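Local coordinates for protein polyisoprenyl-teichoic acid--peptidoglycan teichoic acid transferase TagV (Bacillus subtilis, PDB 6UF3) that is a transferase of the LytR-CpsA-Psr family of bacterial cell-envelope proteins, built around a mixed beta sheet flanked by helices, at residues I103-D112 with Q166-R174; S44-Q52 with N235-A243. All blocks are in the same frame, centred on the assembly; numbering follows the deposited sequence.

Contact 1 of 2, residues I103-D112 with Q166-R174; sequences INEVGGIDVD and QILNALIDR
The side-chain amide nitrogen of Gln166 serves two acceptors at once. NE2 gives one proton to Asp112 O at 2.7 Å, a fairly straight bond (154° at the hydrogen) lying close to the plane of the amide. The other goes to a water 3.0 Å from Gln166 NE2, which also accepts from Asp112 N, so the amide and the water together serve both polar backbone atoms of Asp112. Gln166 OE1 takes a hydrogen bond from Tyr146 of helix 140-148, which, with the two bonds of NE2, would hold the amide in one orientation. This pairing marks one end of a simple alpha/beta packing unit: strand 109-113, which forms a two-stranded antiparallel sheet with strand 134-138, lies across helix 158-177. Ala170 offers no more than a methyl, so the strand packs closely; Ala170 CB is 3.3 Å from Ile109 CG1, short for two carbons, and 3.3 Å from Asp110 O. The next residue, Leu171, brings CD2 to within 3.7 Å of Ile109 CD1, the two side chains crossing at about a right angle, and Ile103 CD1 also touches Leu171 CD2, at 4.2 Å. At the other end, the strand is reached through a Schellman motif at Gly107 that closes helix 96-105. Arg174 curls back towards that turn through bends at chi2 (77°) and chi3 (65°). Ile109 CD1 lies over one face of the Arg174 guanidinium, and Arg174 NH1 makes a weak, bent bond to Gly108 O at 2.5 Å; the fit of NH2 against Val106 O is too short to be trusted. A water held by Asp110 N and OD2 bonds Arg174 NH1 only weakly; Asp110 OD2 and Arg174 NH1, 4.3 Å apart, form no salt bridge, and Asp110 OD1 is occupied by His137.

Contact 2 of 2, residues S44-Q52 with N235-A243; sequences SIPRDTRVQ and NTYYFEPDA
A type I turn from Pro46 to Thr49 delivers the chain to a single parallel beta bridge with strand 236-241. Two bonds make the bridge: Phe239 N to Asp48 O at 2.9 Å, almost linear at 174°, and Arg50 N to Phe239 O at 2.9 Å. Between them Thr49 CA makes a CA-H...O contact with the same Phe239 O, at 3.3 Å. The turn itself is tied by Thr49, whose OG1 and N both donate to Pro46 O from the same face of its plane; the ring of Pro46 then touches Phe239, CG to CD2 at 3.7 Å. With CG anti to the backbone nitrogen (chi1 -175°) and an extended chain, Arg50 lays CD over one face of the Tyr238 ring and reaches on to a salt bridge, NH1 to Glu240 OE1 at 3.0 Å. That oxygen lies in the guanidinium plane but is itself approached from above the carboxylate. Asp48 OD2 meets the edge of the Tyr237 ring, 3.5 Å from CE2, with the two planes 87° apart; its OD1 forms a salt bridge with Lys63, and Tyr237 OH bonds Asp228. Around this bridge, strand 226-231 pairs with strand 236-241, strand 62-63 runs antiparallel to strand 50-51, and Thr49 rests against Phe83 of helix 72-84.

Overall arrangement
Along the chain the segments come in the order 44-52, 103-112, 166-174 and 235-243, so both segments of contact 1 fall between those of contact 2. The chain's centre lies between the two contacts, which are about 28 Å apart between centres and about 8 Å between nearest atoms, without touching. The six-stranded mixed sheet relates them: its strand 39-44 leads, after Ile45, into the turn of contact 2, while Leu168 and Ile172 of helix 158-177, the helix of contact 1, pack on Met42 of that same strand. Contact 1 thus attaches a two-stranded antiparallel sheet (109-113 with 134-138) to a helix lying on the core, and contact 2 joins a late two-stranded sheet to the early part of the chain.

Contact 1 of 2, residues I103-D112 with Q166-R174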
ATOM      1  N   ILE A 103      -6.824 -10.621   6.546  1.00 26.17           N
ATOM      2  CA  ILE A 103      -6.005 -11.810   6.303  1.00 24.59           C
ATOM      3  C   ILE A 103      -6.717 -13.064   6.794  1.00 29.27           C
ATOM      4  O   ILE A 103      -6.686 -14.123   6.142  1.00 28.21           O
ATOM      5  CB  ILE A 103      -4.620 -11.649   6.962  1.00 23.55           C
ATOM      6  CG1 ILE A 103      -3.887 -10.425   6.406  1.00 23.54           C
ATOM      7  CG2 ILE A 103      -3.776 -12.915   6.764  1.00 23.98           C
ATOM      8  CD1 ILE A 103      -3.618 -10.490   4.892  1.00 26.68           C
ATOM      9  N   ASN A 104      -7.374 -12.973   7.951  1.00 26.66           N
ATOM     10  CA  ASN A 104      -8.046 -14.147   8.492  1.00 30.59           C
ATOM     11  C   ASN A 104      -9.261 -14.528   7.659  1.00 33.32           C
ATOM     12  O   ASN A 104      -9.557 -15.721   7.518  1.00 34.70           O
ATOM     13  CB  ASN A 104      -8.435 -13.899   9.946  1.00 28.61           C
ATOM     14  CG  ASN A 104      -7.264 -14.064  10.893  1.00 31.42           C
ATOM     15  OD1 ASN A 104      -6.339 -14.834  10.624  1.00 30.08           O
ATOM     16  ND2 ASN A 104      -7.294 -13.337  12.004  1.00 30.97           N
ATOM     17  N   GLU A 105      -9.942 -13.544   7.063  1.00 30.84           N
ATOM     18  CA  GLU A 105     -11.140 -13.844   6.283  1.00 39.66           C
ATOM     19  C   GLU A 105     -10.807 -14.568   4.984  1.00 42.93           C
ATOM     20  O   GLU A 105     -11.612 -15.374   4.502  1.00 38.50           O
ATOM     21  CB  GLU A 105     -11.924 -12.562   5.983  1.00 38.86           C
ATOM     22  CG  GLU A 105     -12.653 -11.959   7.185  1.00 38.49           C
ATOM     23  CD  GLU A 105     -13.864 -12.771   7.632  1.00 49.89           C
ATOM     24  OE1 GLU A 105     -14.164 -13.818   7.015  1.00 49.46           O
ATOM     25  OE2 GLU A 105     -14.521 -12.352   8.607  1.00 53.53           O
ATOM     26  N   VAL A 106      -9.638 -14.297   4.393  1.00 45.10           N
ATOM     27  CA  VAL A 106      -9.215 -15.055   3.218  1.00 41.05           C
ATOM     28  C   VAL A 106      -8.488 -16.337   3.596  1.00 37.89           C
ATOM     29  O   VAL A 106      -8.017 -17.057   2.708  1.00 41.29           O
ATOM     30  CB  VAL A 106      -8.340 -14.198   2.275  1.00 40.09           C
ATOM     31  CG1 VAL A 106      -9.069 -12.924   1.878  1.00 41.50           C
ATOM     32  CG2 VAL A 106      -7.000 -13.883   2.913  1.00 32.28           C
ATOM     33  N   GLY A 107      -8.397 -16.656   4.885  1.00 40.21           N
ATOM     34  CA  GLY A 107      -7.796 -17.910   5.300  1.00 42.14           C
ATOM     35  C   GLY A 107      -6.286 -17.922   5.344  1.00 39.50           C
ATOM     36  O   GLY A 107      -5.674 -18.980   5.148  1.00 40.90           O
ATOM     37  N   GLY A 108      -5.660 -16.775   5.609  1.00 28.45           N
ATOM     38  CA  GLY A 108      -4.215 -16.679   5.639  1.00 25.75           C
ATOM     39  C   GLY A 108      -3.635 -16.349   4.276  1.00 26.28           C
ATOM     40  O   GLY A 108      -4.320 -16.335   3.250  1.00 29.95           O
ATOM     41  N   ILE A 109      -2.322 -16.097   4.263  1.00 25.58           N
ATOM     42  CA  ILE A 109      -1.646 -15.623   3.064  1.00 22.98           C
ATOM     43  C   ILE A 109      -0.300 -16.325   2.913  1.00 22.77           C
ATOM     44  O   ILE A 109       0.373 -16.640   3.894  1.00 29.71           O
ATOM     45  CB  ILE A 109      -1.498 -14.079   3.122  1.00 30.21           C
ATOM     46  CG1 ILE A 109      -1.575 -13.484   1.730  1.00 37.18           C
ATOM     47  CG2 ILE A 109      -0.248 -13.643   3.901  1.00 35.18           C
ATOM     48  CD1 ILE A 109      -2.870 -13.769   1.021  1.00 39.04           C
ATOM     49  N   ASP A 110       0.099 -16.574   1.670  1.00 23.46           N
ATOM     50  CA  ASP A 110       1.351 -17.268   1.399  1.00 24.59           C
ATOM     51  C   ASP A 110       2.433 -16.264   1.025  1.00 24.45           C
ATOM     52  O   ASP A 110       2.236 -15.439   0.130  1.00 34.15           O
ATOM     53  CB  ASP A 110       1.151 -18.292   0.287  1.00 25.68           C
ATOM     54  CG  ASP A 110       0.154 -19.365   0.683  1.00 28.00           C
ATOM     55  OD1 ASP A 110       0.552 -20.297   1.403  1.00 31.62           O
ATOM     56  OD2 ASP A 110      -1.038 -19.238   0.328  1.00 33.53           O
ATOM     57  N   VAL A 111       3.569 -16.322   1.727  1.00 28.84           N
ATOM     58  CA  VAL A 111       4.693 -15.436   1.439  1.00 28.47           C
ATOM     59  C   VAL A 111       5.992 -16.231   1.465  1.00 28.77           C
ATOM     60  O   VAL A 111       6.116 -17.260   2.131  1.00 32.23           O
ATOM     61  CB  VAL A 111       4.805 -14.241   2.418  1.00 31.77           C
ATOM     62  CG1 VAL A 111       3.594 -13.305   2.306  1.00 29.20           C
ATOM     63  CG2 VAL A 111       4.998 -14.729   3.848  1.00 35.49           C
ATOM     64  N   ASP A 112       6.978 -15.717   0.736  1.00 38.65           N
ATOM     65  CA  ASP A 112       8.323 -16.287   0.702  1.00 39.75           C
ATOM     66  C   ASP A 112       9.186 -15.511   1.696  1.00 36.22           C
ATOM     67  O   ASP A 112       9.665 -14.415   1.395  1.00 39.53           O
ATOM     68  CB  ASP A 112       8.895 -16.232  -0.709  1.00 45.96           C
ATOM     69  CG  ASP A 112      10.098 -17.138  -0.887  1.00 59.95           C
ATOM     70  OD1 ASP A 112      10.488 -17.817   0.087  1.00 63.51           O
ATOM     71  OD2 ASP A 112      10.652 -17.174  -2.006  1.00 64.73           O
ATOM     72  N   GLN A 166       5.028  -7.602  -0.706  1.00 24.05           N
ATOM     73  CA  GLN A 166       4.842  -9.056  -0.769  1.00 29.49           C
ATOM     74  C   GLN A 166       3.442  -9.470  -0.321  1.00 27.17           C
ATOM     75  O   GLN A 166       2.802 -10.337  -0.939  1.00 26.87           O
ATOM     76  CB  GLN A 166       5.891  -9.737   0.106  1.00 34.77           C
ATOM     77  CG  GLN A 166       6.670 -10.836  -0.553  1.00 47.49           C
ATOM     78  CD  GLN A 166       7.693 -11.437   0.386  1.00 49.69           C
ATOM     79  OE1 GLN A 166       7.964 -10.891   1.458  1.00 47.33           O
ATOM     80  NE2 GLN A 166       8.258 -12.568  -0.004  1.00 47.26           N
ATOM     81  N   ILE A 167       2.961  -8.880   0.777  1.00 24.40           N
ATOM     82  CA  ILE A 167       1.617  -9.188   1.269  1.00 25.11           C
ATOM     83  C   ILE A 167       0.569  -8.790   0.236  1.00 23.18           C
ATOM     84  O   ILE A 167      -0.362  -9.551  -0.061  1.00 23.59           O
ATOM     85  CB  ILE A 167       1.377  -8.487   2.619  1.00 25.20           C
ATOM     86  CG1 ILE A 167       2.205  -9.164   3.709  1.00 28.02           C
ATOM     87  CG2 ILE A 167      -0.115  -8.463   2.995  1.00 28.27           C
ATOM     88  CD1 ILE A 167       2.497  -8.254   4.889  1.00 29.12           C
ATOM     89  N   LEU A 168       0.693  -7.574  -0.314  1.00 21.50           N
ATOM     90  CA  LEU A 168      -0.300  -7.129  -1.289  1.00 20.50           C
ATOM     91  C   LEU A 168      -0.271  -7.993  -2.548  1.00 24.43           C
ATOM     92  O   LEU A 168      -1.321  -8.311  -3.114  1.00 21.60           O
ATOM     93  CB  LEU A 168      -0.079  -5.660  -1.646  1.00 21.46           C
ATOM     94  CG  LEU A 168      -1.075  -5.006  -2.605  1.00 22.54           C
ATOM     95  CD1 LEU A 168      -2.503  -5.117  -2.102  1.00 25.81           C
ATOM     96  CD2 LEU A 168      -0.671  -3.522  -2.780  1.00 25.97           C
ATOM     97  N   ASN A 169       0.925  -8.381  -2.998  1.00 22.23           N
ATOM     98  CA  ASN A 169       1.030  -9.285  -4.141  1.00 20.94           C
ATOM     99  C   ASN A 169       0.341 -10.607  -3.848  1.00 21.24           C
ATOM    100  O   ASN A 169      -0.329 -11.175  -4.722  1.00 24.43           O
ATOM    101  CB  ASN A 169       2.498  -9.540  -4.497  1.00 21.24           C
ATOM    102  CG  ASN A 169       3.146  -8.365  -5.228  1.00 26.21           C
ATOM    103  OD1 ASN A 169       2.462  -7.509  -5.779  1.00 26.54           O
ATOM    104  ND2 ASN A 169       4.468  -8.333  -5.232  1.00 28.08           N
ATOM    105  N   ALA A 170       0.499 -11.119  -2.623  1.00 22.69           N
ATOM    106  CA  ALA A 170      -0.136 -12.391  -2.283  1.00 24.54           C
ATOM    107  C   ALA A 170      -1.654 -12.274  -2.293  1.00 22.08           C
ATOM    108  O   ALA A 170      -2.358 -13.193  -2.739  1.00 23.53           O
ATOM    109  CB  ALA A 170       0.367 -12.872  -0.921  1.00 26.98           C
ATOM    110  N   LEU A 171      -2.177 -11.148  -1.804  1.00 22.52           N
ATOM    111  CA  LEU A 171      -3.621 -10.919  -1.874  1.00 22.32           C
ATOM    112  C   LEU A 171      -4.100 -10.837  -3.321  1.00 23.23           C
ATOM    113  O   LEU A 171      -5.153 -11.385  -3.670  1.00 23.92           O
ATOM    114  CB  LEU A 171      -3.981  -9.636  -1.110  1.00 22.15           C
ATOM    115  CG  LEU A 171      -3.879  -9.767   0.414  1.00 25.52           C
ATOM    116  CD1 LEU A 171      -3.898  -8.408   1.116  1.00 26.20           C
ATOM    117  CD2 LEU A 171      -4.978 -10.680   0.968  1.00 26.91           C
ATOM    118  N   ILE A 172      -3.352 -10.127  -4.174  1.00 21.99           N
ATOM    119  CA  ILE A 172      -3.708 -10.047  -5.589  1.00 23.30           C
ATOM    120  C   ILE A 172      -3.725 -11.433  -6.215  1.00 23.99           C
ATOM    121  O   ILE A 172      -4.621 -11.767  -6.997  1.00 26.14           O
ATOM    122  CB  ILE A 172      -2.737  -9.106  -6.330  1.00 20.07           C
ATOM    123  CG1 ILE A 172      -2.954  -7.660  -5.879  1.00 24.56           C
ATOM    124  CG2 ILE A 172      -2.906  -9.239  -7.843  1.00 23.53           C
ATOM    125  CD1 ILE A 172      -1.873  -6.693  -6.317  1.00 25.07           C
ATOM    126  N   ASP A 173      -2.726 -12.257  -5.897  1.00 23.04           N
ATOM    127  CA  ASP A 173      -2.666 -13.599  -6.466  1.00 25.98           C
ATOM    128  C   ASP A 173      -3.834 -14.442  -5.989  1.00 31.28           C
ATOM    129  O   ASP A 173      -4.426 -15.200  -6.770  1.00 31.55           O
ATOM    130  CB  ASP A 173      -1.336 -14.266  -6.109  1.00 23.74           C
ATOM    131  CG  ASP A 173      -0.181 -13.691  -6.902  1.00 32.06           C
ATOM    132  OD1 ASP A 173      -0.464 -13.172  -7.993  1.00 32.75           O
ATOM    133  OD2 ASP A 173       0.979 -13.746  -6.440  1.00 30.18           O
ATOM    134  N   ARG A 174      -4.189 -14.313  -4.709  1.00 33.10           N
ATOM    135  CA  ARG A 174      -5.325 -15.065  -4.191  1.00 34.64           C
ATOM    136  C   ARG A 174      -6.607 -14.672  -4.908  1.00 30.40           C
ATOM    137  O   ARG A 174      -7.359 -15.536  -5.372  1.00 37.46           O
ATOM    138  CB  ARG A 174      -5.465 -14.848  -2.688  1.00 32.07           C
ATOM    139  CG  ARG A 174      -6.760 -15.405  -2.168  1.00 48.14           C
ATOM    140  CD  ARG A 174      -6.650 -16.911  -2.060  1.00 53.21           C
ATOM    141  NE  ARG A 174      -5.658 -17.254  -1.052  1.00 61.47           N
ATOM    142  CZ  ARG A 174      -5.890 -17.188   0.253  1.00 67.73           C
ATOM    143  NH1 ARG A 174      -4.938 -17.503   1.118  1.00 67.90           N
ATOM    144  NH2 ARG A 174      -7.083 -16.812   0.691  1.00 71.41           N
TER
HETATM  145  O   HOH W   1      -1.932 -16.860  -0.376  1.00 32.38           O
HETATM  146  O   HOH W   2       6.166 -13.807  -1.683  1.00 34.36           O

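Contact 2 of 2, residues S44-Q52 with N235-A243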
ATOM      1  N   SER A  44       5.568   1.429  -3.947  1.00 18.86           N
ATOM      2  CA  SER A  44       5.460   1.841  -2.546  1.00 19.68           C
ATOM      3  C   SER A  44       6.184   3.160  -2.343  1.00 19.40           C
ATOM      4  O   SER A  44       7.123   3.488  -3.063  1.00 21.60           O
ATOM      5  CB  SER A  44       6.008   0.777  -1.587  1.00 25.42           C
ATOM      6  OG  SER A  44       7.377   0.502  -1.815  1.00 35.49           O
ATOM      7  N   ILE A  45       5.720   3.928  -1.367  1.00 17.44           N
ATOM      8  CA  ILE A  45       6.347   5.199  -1.021  1.00 20.96           C
ATOM      9  C   ILE A  45       6.908   5.086   0.391  1.00 20.01           C
ATOM     10  O   ILE A  45       6.140   4.908   1.344  1.00 19.62           O
ATOM     11  CB  ILE A  45       5.362   6.373  -1.108  1.00 20.47           C
ATOM     12  CG1 ILE A  45       4.674   6.411  -2.482  1.00 21.17           C
ATOM     13  CG2 ILE A  45       6.104   7.669  -0.806  1.00 18.26           C
ATOM     14  CD1 ILE A  45       3.437   7.341  -2.528  1.00 25.11           C
ATOM     15  N   PRO A  46       8.227   5.207   0.580  1.00 20.00           N
ATOM     16  CA  PRO A  46       8.808   5.090   1.926  1.00 17.53           C
ATOM     17  C   PRO A  46       8.190   6.100   2.882  1.00 19.79           C
ATOM     18  O   PRO A  46       7.886   7.228   2.493  1.00 19.64           O
ATOM     19  CB  PRO A  46      10.298   5.377   1.693  1.00 24.79           C
ATOM     20  CG  PRO A  46      10.532   4.975   0.262  1.00 24.49           C
ATOM     21  CD  PRO A  46       9.262   5.298  -0.471  1.00 21.60           C
ATOM     22  N   ARG A  47       8.002   5.671   4.136  1.00 23.12           N
ATOM     23  CA  ARG A  47       7.283   6.490   5.116  1.00 22.71           C
ATOM     24  C   ARG A  47       8.008   7.797   5.407  1.00 22.08           C
ATOM     25  O   ARG A  47       7.373   8.787   5.794  1.00 19.90           O
ATOM     26  CB  ARG A  47       7.085   5.707   6.415  1.00 26.47           C
ATOM     27  N   ASP A  48       9.328   7.820   5.234  1.00 21.07           N
ATOM     28  CA  ASP A  48      10.138   8.999   5.526  1.00 20.92           C
ATOM     29  C   ASP A  48      10.384   9.874   4.303  1.00 20.99           C
ATOM     30  O   ASP A  48      11.212  10.784   4.376  1.00 23.10           O
ATOM     31  CB  ASP A  48      11.477   8.585   6.133  1.00 25.45           C
ATOM     32  CG  ASP A  48      11.319   7.778   7.408  1.00 33.74           C
ATOM     33  OD1 ASP A  48      10.827   8.343   8.402  1.00 32.77           O
ATOM     34  OD2 ASP A  48      11.678   6.579   7.417  1.00 32.85           O
ATOM     35  N   THR A  49       9.682   9.638   3.192  1.00 22.15           N
ATOM     36  CA  THR A  49       9.923  10.433   1.993  1.00 22.92           C
ATOM     37  C   THR A  49       9.636  11.909   2.255  1.00 21.86           C
ATOM     38  O   THR A  49       8.547  12.279   2.709  1.00 20.30           O
ATOM     39  CB  THR A  49       9.074   9.929   0.822  1.00 22.90           C
ATOM     40  OG1 THR A  49       9.311   8.535   0.632  1.00 20.53           O
ATOM     41  CG2 THR A  49       9.466  10.655  -0.466  1.00 22.35           C
ATOM     42  N   ARG A  50      10.627  12.750   1.969  1.00 21.57           N
ATOM     43  CA  ARG A  50      10.546  14.190   2.219  1.00 22.09           C
ATOM     44  C   ARG A  50       9.732  14.860   1.112  1.00 29.24           C
ATOM     45  O   ARG A  50      10.150  14.888  -0.051  1.00 26.33           O
ATOM     46  CB  ARG A  50      11.952  14.772   2.317  1.00 21.75           C
ATOM     47  CG  ARG A  50      12.017  16.258   2.696  1.00 23.19           C
ATOM     48  CD  ARG A  50      13.429  16.599   3.144  1.00 25.60           C
ATOM     49  NE  ARG A  50      13.666  18.042   3.290  1.00 27.35           N
ATOM     50  CZ  ARG A  50      14.246  18.801   2.366  1.00 31.90           C
ATOM     51  NH1 ARG A  50      14.657  18.267   1.223  1.00 32.61           N
ATOM     52  NH2 ARG A  50      14.427  20.099   2.581  1.00 30.24           N
ATOM     53  N   VAL A  51       8.567  15.414   1.468  1.00 22.15           N
ATOM     54  CA  VAL A  51       7.614  15.945   0.498  1.00 21.10           C
ATOM     55  C   VAL A  51       6.962  17.196   1.070  1.00 22.83           C
ATOM     56  O   VAL A  51       6.951  17.421   2.283  1.00 23.79           O
ATOM     57  CB  VAL A  51       6.498  14.937   0.127  1.00 22.30           C
ATOM     58  CG1 VAL A  51       7.085  13.655  -0.454  1.00 26.14           C
ATOM     59  CG2 VAL A  51       5.618  14.647   1.346  1.00 20.67           C
ATOM     60  N   GLN A  52       6.393  18.002   0.177  1.00 24.60           N
ATOM     61  CA  GLN A  52       5.513  19.090   0.586  1.00 25.21           C
ATOM     62  C   GLN A  52       4.110  18.538   0.809  1.00 21.97           C
ATOM     63  O   GLN A  52       3.552  17.872  -0.065  1.00 24.14           O
ATOM     64  CB  GLN A  52       5.487  20.202  -0.460  1.00 31.40           C
ATOM     65  CG  GLN A  52       4.818  21.485   0.023  1.00 32.45           C
ATOM     66  CD  GLN A  52       5.713  22.309   0.939  1.00 43.55           C
ATOM     67  OE1 GLN A  52       6.925  22.401   0.734  1.00 44.89           O
ATOM     68  NE2 GLN A  52       5.114  22.918   1.955  1.00 47.91           N
ATOM     69  N   ASN A 235      20.030  14.954  13.565  1.00 52.67           N
ATOM     70  CA  ASN A 235      20.089  13.917  12.536  1.00 51.21           C
ATOM     71  C   ASN A 235      18.719  13.279  12.315  1.00 46.34           C
ATOM     72  O   ASN A 235      18.563  12.056  12.351  1.00 46.05           O
ATOM     73  CB  ASN A 235      21.138  12.857  12.880  1.00 53.47           C
ATOM     74  CG  ASN A 235      22.548  13.401  12.840  1.00 57.49           C
ATOM     75  OD1 ASN A 235      22.952  14.046  11.871  1.00 60.28           O
ATOM     76  ND2 ASN A 235      23.310  13.141  13.896  1.00 57.76           N
ATOM     77  N   THR A 236      17.715  14.124  12.091  1.00 37.34           N
ATOM     78  CA  THR A 236      16.406  13.621  11.704  1.00 35.42           C
ATOM     79  C   THR A 236      16.508  12.930  10.351  1.00 30.69           C
ATOM     80  O   THR A 236      16.984  13.523   9.382  1.00 31.03           O
ATOM     81  CB  THR A 236      15.394  14.763  11.633  1.00 40.98           C
ATOM     82  OG1 THR A 236      15.472  15.547  12.830  1.00 42.94           O
ATOM     83  CG2 THR A 236      13.983  14.219  11.462  1.00 37.67           C
ATOM     84  N   TYR A 237      16.063  11.673  10.284  1.00 28.03           N
ATOM     85  CA  TYR A 237      16.196  10.910   9.050  1.00 30.95           C
ATOM     86  C   TYR A 237      15.066  11.230   8.081  1.00 31.30           C
ATOM     87  O   TYR A 237      13.885  11.170   8.443  1.00 31.21           O
ATOM     88  CB  TYR A 237      16.218   9.402   9.322  1.00 31.09           C
ATOM     89  CG  TYR A 237      16.170   8.601   8.038  1.00 29.34           C
ATOM     90  CD1 TYR A 237      17.324   8.383   7.299  1.00 34.22           C
ATOM     91  CD2 TYR A 237      14.969   8.085   7.551  1.00 29.65           C
ATOM     92  CE1 TYR A 237      17.297   7.674   6.123  1.00 36.06           C
ATOM     93  CE2 TYR A 237      14.930   7.374   6.358  1.00 25.59           C
ATOM     94  CZ  TYR A 237      16.104   7.175   5.649  1.00 32.20           C
ATOM     95  OH  TYR A 237      16.092   6.467   4.464  1.00 36.89           O
ATOM     96  N   TYR A 238      15.434  11.516   6.835  1.00 24.16           N
ATOM     97  CA  TYR A 238      14.505  11.640   5.726  1.00 24.45           C
ATOM     98  C   TYR A 238      14.982  10.783   4.564  1.00 22.09           C
ATOM     99  O   TYR A 238      16.176  10.524   4.410  1.00 24.04           O
ATOM    100  CB  TYR A 238      14.394  13.075   5.234  1.00 24.67           C
ATOM    101  CG  TYR A 238      13.757  14.013   6.217  1.00 22.01           C
ATOM    102  CD1 TYR A 238      14.519  14.664   7.178  1.00 23.51           C
ATOM    103  CD2 TYR A 238      12.390  14.258   6.174  1.00 23.09           C
ATOM    104  CE1 TYR A 238      13.933  15.535   8.075  1.00 28.79           C
ATOM    105  CE2 TYR A 238      11.798  15.121   7.069  1.00 26.30           C
ATOM    106  CZ  TYR A 238      12.570  15.753   8.013  1.00 28.98           C
ATOM    107  OH  TYR A 238      11.975  16.616   8.903  1.00 32.69           O
ATOM    108  N   PHE A 239      14.039  10.367   3.730  1.00 24.16           N
ATOM    109  CA  PHE A 239      14.361   9.776   2.437  1.00 23.07           C
ATOM    110  C   PHE A 239      14.121  10.830   1.369  1.00 22.19           C
ATOM    111  O   PHE A 239      12.973  11.214   1.113  1.00 23.80           O
ATOM    112  CB  PHE A 239      13.523   8.530   2.171  1.00 22.29           C
ATOM    113  CG  PHE A 239      13.914   7.803   0.914  1.00 23.84           C
ATOM    114  CD1 PHE A 239      15.169   7.239   0.792  1.00 29.20           C
ATOM    115  CD2 PHE A 239      13.021   7.674  -0.136  1.00 27.45           C
ATOM    116  CE1 PHE A 239      15.541   6.558  -0.361  1.00 33.62           C
ATOM    117  CE2 PHE A 239      13.387   6.985  -1.302  1.00 27.47           C
ATOM    118  CZ  PHE A 239      14.641   6.427  -1.405  1.00 29.34           C
ATOM    119  N   GLU A 240      15.197  11.315   0.748  1.00 21.51           N
ATOM    120  CA  GLU A 240      15.067  12.368  -0.244  1.00 21.52           C
ATOM    121  C   GLU A 240      14.890  11.743  -1.620  1.00 22.69           C
ATOM    122  O   GLU A 240      15.795  11.033  -2.082  1.00 27.35           O
ATOM    123  CB  GLU A 240      16.282  13.282  -0.229  1.00 25.64           C
ATOM    124  CG  GLU A 240      16.245  14.377  -1.279  1.00 29.41           C
ATOM    125  CD  GLU A 240      15.221  15.461  -1.011  1.00 33.82           C
ATOM    126  OE1 GLU A 240      14.632  15.499   0.098  1.00 29.97           O
ATOM    127  OE2 GLU A 240      15.008  16.281  -1.928  1.00 31.61           O
ATOM    128  N   PRO A 241      13.767  11.975  -2.298  1.00 20.92           N
ATOM    129  CA  PRO A 241      13.534  11.342  -3.602  1.00 23.35           C
ATOM    130  C   PRO A 241      14.425  11.928  -4.683  1.00 27.47           C
ATOM    131  O   PRO A 241      14.624  13.142  -4.767  1.00 27.38           O
ATOM    132  CB  PRO A 241      12.056  11.638  -3.885  1.00 21.53           C
ATOM    133  CG  PRO A 241      11.752  12.887  -3.020  1.00 25.32           C
ATOM    134  CD  PRO A 241      12.578  12.688  -1.797  1.00 21.03           C
ATOM    135  N   ASP A 242      14.941  11.038  -5.528  1.00 23.53           N
ATOM    136  CA  ASP A 242      15.687  11.438  -6.709  1.00 26.15           C
ATOM    137  C   ASP A 242      14.753  12.088  -7.732  1.00 26.56           C
ATOM    138  O   ASP A 242      13.746  11.499  -8.140  1.00 24.70           O
ATOM    139  CB  ASP A 242      16.385  10.210  -7.291  1.00 26.45           C
ATOM    140  CG  ASP A 242      17.273  10.531  -8.467  1.00 33.38           C
ATOM    141  OD1 ASP A 242      16.741  10.868  -9.546  1.00 37.69           O
ATOM    142  OD2 ASP A 242      18.512  10.421  -8.321  1.00 43.02           O
ATOM    143  N   ALA A 243      15.108  13.299  -8.164  1.00 26.51           N
ATOM    144  CA  ALA A 243      14.216  14.096  -9.007  1.00 24.96           C
ATOM    145  C   ALA A 243      14.031  13.494 -10.404  1.00 28.07           C
ATOM    146  O   ALA A 243      12.908  13.444 -10.917  1.00 28.47           O
ATOM    147  CB  ALA A 243      14.736  15.535  -9.103  1.00 28.53           C
TER
HETATM  148  O   HOH W   3      12.367  16.733  -1.122  1.00 38.27           O